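Local coordinates for CRISPR-associated endonuclease Cas9 (Campylobacter jejuni subsp. jejuni serotype O:2, PDB 5X2G), which is an RNA-guided DNA endonuclease of a CRISPR immune system, cutting the two strands of invading DNA with separate HNH and RuvC-like nuclease domains, at residues A[745-750]-A[809-814]. Residues are numbered along the deposited sequence; the frame is centred on the assembly and turned at random.
Sequences ILIQTK and KVFEKY
Leu746 lies alongside the ring of Tyr814, both side chains pointing the same way. Its CB is 3.7 Å from Tyr814 CE1. With CG anti to the backbone N (chi1 -177°), Leu746 brings CD2 toward CG1 of Val810. Phe757 packs on the same leucine and meets the Tyr814 ring edge-to-face. On the other face of the sheet, the Phe811 ring meets two isoleucines. Its CD1 is 3.8 Å from Ile747 CG2, and its CE1 is 3.9 Å from Ile745 CD1. Phe695 and Phe737 pack edge-to-face with this ring. The segments are neighbouring antiparallel strands in the six-stranded sheet of the PI-CTD domain, the PAM-interacting part of Cas9. Leu746 and Glu812 form a hydrogen-bonded pair: Leu746 N to Glu812 O is 2.8 Å, and Glu812 N to Leu746 O is 3.0 Å. At the end of the ladder, Lys809 and Val810 both face Gln748, which makes a classic beta bulge. Gln748 O accepts a hydrogen bond from Lys809 N (2.8 Å) and a weak one from Val810 N (3.3 Å). The Lys809 nitrogen lies nearly in line with the Gln748 carbonyl, but the N-H is bent away from it (133° at the hydrogen). The Gln748 side chain is fully extended and crosses Val810, with OE1 3.6 Å from Val810 CG2. Its NE2 is hydrogen-bonded to Met752 O in the loop before strand 756-764.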
loop_
_atom_site.group_PDB
_atom_site.type_symbol
_atom_site.label_atom_id
_atom_site.label_comp_id
_atom_site.label_asym_id
_atom_site.label_seq_id
_atom_site.Cartn_x
_atom_site.Cartn_y
_atom_site.Cartn_z
ATOM N N ILE A 745 -21.896 -11.942 20.148
ATOM C CA ILE A 745 -22.269 -12.092 21.547
ATOM C C ILE A 745 -23.779 -12.240 21.664
ATOM O O ILE A 745 -24.548 -11.797 20.806
ATOM C CB ILE A 745 -21.790 -10.912 22.419
ATOM C CG1 ILE A 745 -22.445 -9.608 21.962
ATOM C CG2 ILE A 745 -20.277 -10.805 22.386
ATOM C CD1 ILE A 745 -21.985 -8.390 22.730
ATOM N N LEU A 746 -24.192 -12.882 22.751
ATOM C CA LEU A 746 -25.590 -13.005 23.135
ATOM C C LEU A 746 -25.786 -12.177 24.396
ATOM O O LEU A 746 -25.194 -12.481 25.438
ATOM C CB LEU A 746 -25.961 -14.469 23.376
ATOM C CG LEU A 746 -27.417 -14.774 23.726
ATOM C CD1 LEU A 746 -28.293 -14.680 22.489
ATOM C CD2 LEU A 746 -27.532 -16.144 24.371
ATOM N N ILE A 747 -26.599 -11.124 24.302
ATOM C CA ILE A 747 -26.812 -10.222 25.425
ATOM C C ILE A 747 -28.299 -10.105 25.713
ATOM O O ILE A 747 -29.151 -10.309 24.843
ATOM C CB ILE A 747 -26.210 -8.818 25.192
ATOM C CG1 ILE A 747 -26.820 -8.166 23.951
ATOM C CG2 ILE A 747 -24.697 -8.889 25.089
ATOM C CD1 ILE A 747 -26.415 -6.721 23.770
ATOM N N GLN A 748 -28.599 -9.767 26.963
ATOM C CA GLN A 748 -29.961 -9.463 27.380
ATOM C C GLN A 748 -29.887 -8.414 28.476
ATOM O O GLN A 748 -29.326 -8.674 29.544
ATOM C CB GLN A 748 -30.690 -10.714 27.879
ATOM C CG GLN A 748 -32.124 -10.440 28.321
ATOM C CD GLN A 748 -32.839 -11.684 28.807
ATOM O OE1 GLN A 748 -32.349 -12.801 28.644
ATOM N NE2 GLN A 748 -34.006 -11.495 29.414
ATOM N N THR A 749 -30.430 -7.231 28.205
ATOM C CA THR A 749 -30.540 -6.217 29.238
ATOM C C THR A 749 -31.738 -6.521 30.134
ATOM O O THR A 749 -32.546 -7.412 29.855
ATOM C CB THR A 749 -30.669 -4.826 28.619
ATOM O OG1 THR A 749 -31.981 -4.666 28.067
ATOM C CG2 THR A 749 -29.640 -4.643 27.512
ATOM N N LYS A 750 -31.850 -5.772 31.232
ATOM C CA LYS A 750 -32.976 -5.982 32.136
ATOM C C LYS A 750 -34.302 -5.631 31.475
ATOM O O LYS A 750 -35.344 -6.178 31.852
ATOM C CB LYS A 750 -32.792 -5.170 33.416
ATOM C CG LYS A 750 -31.510 -5.468 34.169
ATOM C CD LYS A 750 -31.682 -5.171 35.647
ATOM C CE LYS A 750 -30.377 -4.747 36.284
ATOM N NZ LYS A 750 -29.941 -3.414 35.781
ATOM N N LYS A 809 -28.145 -9.066 32.044
ATOM C CA LYS A 809 -28.748 -10.331 32.452
ATOM C C LYS A 809 -28.013 -11.509 31.827
ATOM O O LYS A 809 -27.673 -12.481 32.512
ATOM C CB LYS A 809 -30.224 -10.342 32.053
ATOM C CG LYS A 809 -31.192 -10.784 33.128
ATOM C CD LYS A 809 -32.561 -10.182 32.854
ATOM C CE LYS A 809 -33.643 -10.818 33.707
ATOM N NZ LYS A 809 -34.919 -10.052 33.618
ATOM N N VAL A 810 -27.766 -11.439 30.522
ATOM C CA VAL A 810 -27.032 -12.460 29.788
ATOM C C VAL A 810 -25.910 -11.768 29.029
ATOM O O VAL A 810 -26.116 -10.701 28.438
ATOM C CB VAL A 810 -27.949 -13.243 28.824
ATOM C CG1 VAL A 810 -27.143 -14.234 27.993
ATOM C CG2 VAL A 810 -29.052 -13.958 29.598
ATOM N N PHE A 811 -24.716 -12.363 29.064
ATOM C CA PHE A 811 -23.551 -11.825 28.357
ATOM C C PHE A 811 -22.643 -13.017 28.043
ATOM O O PHE A 811 -21.810 -13.410 28.863
ATOM C CB PHE A 811 -22.836 -10.762 29.182
ATOM C CG PHE A 811 -21.846 -9.932 28.397
ATOM C CD1 PHE A 811 -21.675 -10.118 27.032
ATOM C CD2 PHE A 811 -21.077 -8.968 29.035
ATOM C CE1 PHE A 811 -20.763 -9.357 26.320
ATOM C CE2 PHE A 811 -20.165 -8.203 28.329
ATOM C CZ PHE A 811 -20.007 -8.399 26.969
ATOM N N GLU A 812 -22.825 -13.588 26.854
ATOM C CA GLU A 812 -22.094 -14.772 26.435
ATOM C C GLU A 812 -21.467 -14.536 25.069
ATOM O O GLU A 812 -21.946 -13.723 24.275
ATOM C CB GLU A 812 -23.002 -16.006 26.379
ATOM C CG GLU A 812 -23.971 -16.121 27.536
ATOM C CD GLU A 812 -24.256 -17.558 27.901
ATOM O OE1 GLU A 812 -23.477 -18.132 28.691
ATOM O OE2 GLU A 812 -25.250 -18.116 27.391
ATOM N N LYS A 813 -20.391 -15.266 24.799
ATOM C CA LYS A 813 -19.680 -15.163 23.533
ATOM C C LYS A 813 -20.018 -16.351 22.643
ATOM O O LYS A 813 -20.127 -17.486 23.114
ATOM C CB LYS A 813 -18.166 -15.093 23.752
ATOM C CG LYS A 813 -17.387 -14.821 22.475
ATOM C CD LYS A 813 -15.882 -14.849 22.702
ATOM C CE LYS A 813 -15.138 -14.465 21.433
ATOM N NZ LYS A 813 -13.663 -14.619 21.575
ATOM N N TYR A 814 -20.192 -16.080 21.352
ATOM C CA TYR A 814 -20.433 -17.104 20.351
ATOM C C TYR A 814 -19.432 -16.928 19.216
ATOM O O TYR A 814 -18.662 -15.965 19.181
ATOM C CB TYR A 814 -21.877 -17.047 19.829
ATOM C CG TYR A 814 -22.881 -17.688 20.761
ATOM C CD1 TYR A 814 -23.230 -17.085 21.962
ATOM C CD2 TYR A 814 -23.482 -18.897 20.439
ATOM C CE1 TYR A 814 -24.148 -17.673 22.818
ATOM C CE2 TYR A 814 -24.401 -19.492 21.286
ATOM C CZ TYR A 814 -24.729 -18.875 22.474
ATOM O OH TYR A 814 -25.639 -19.464 23.319
#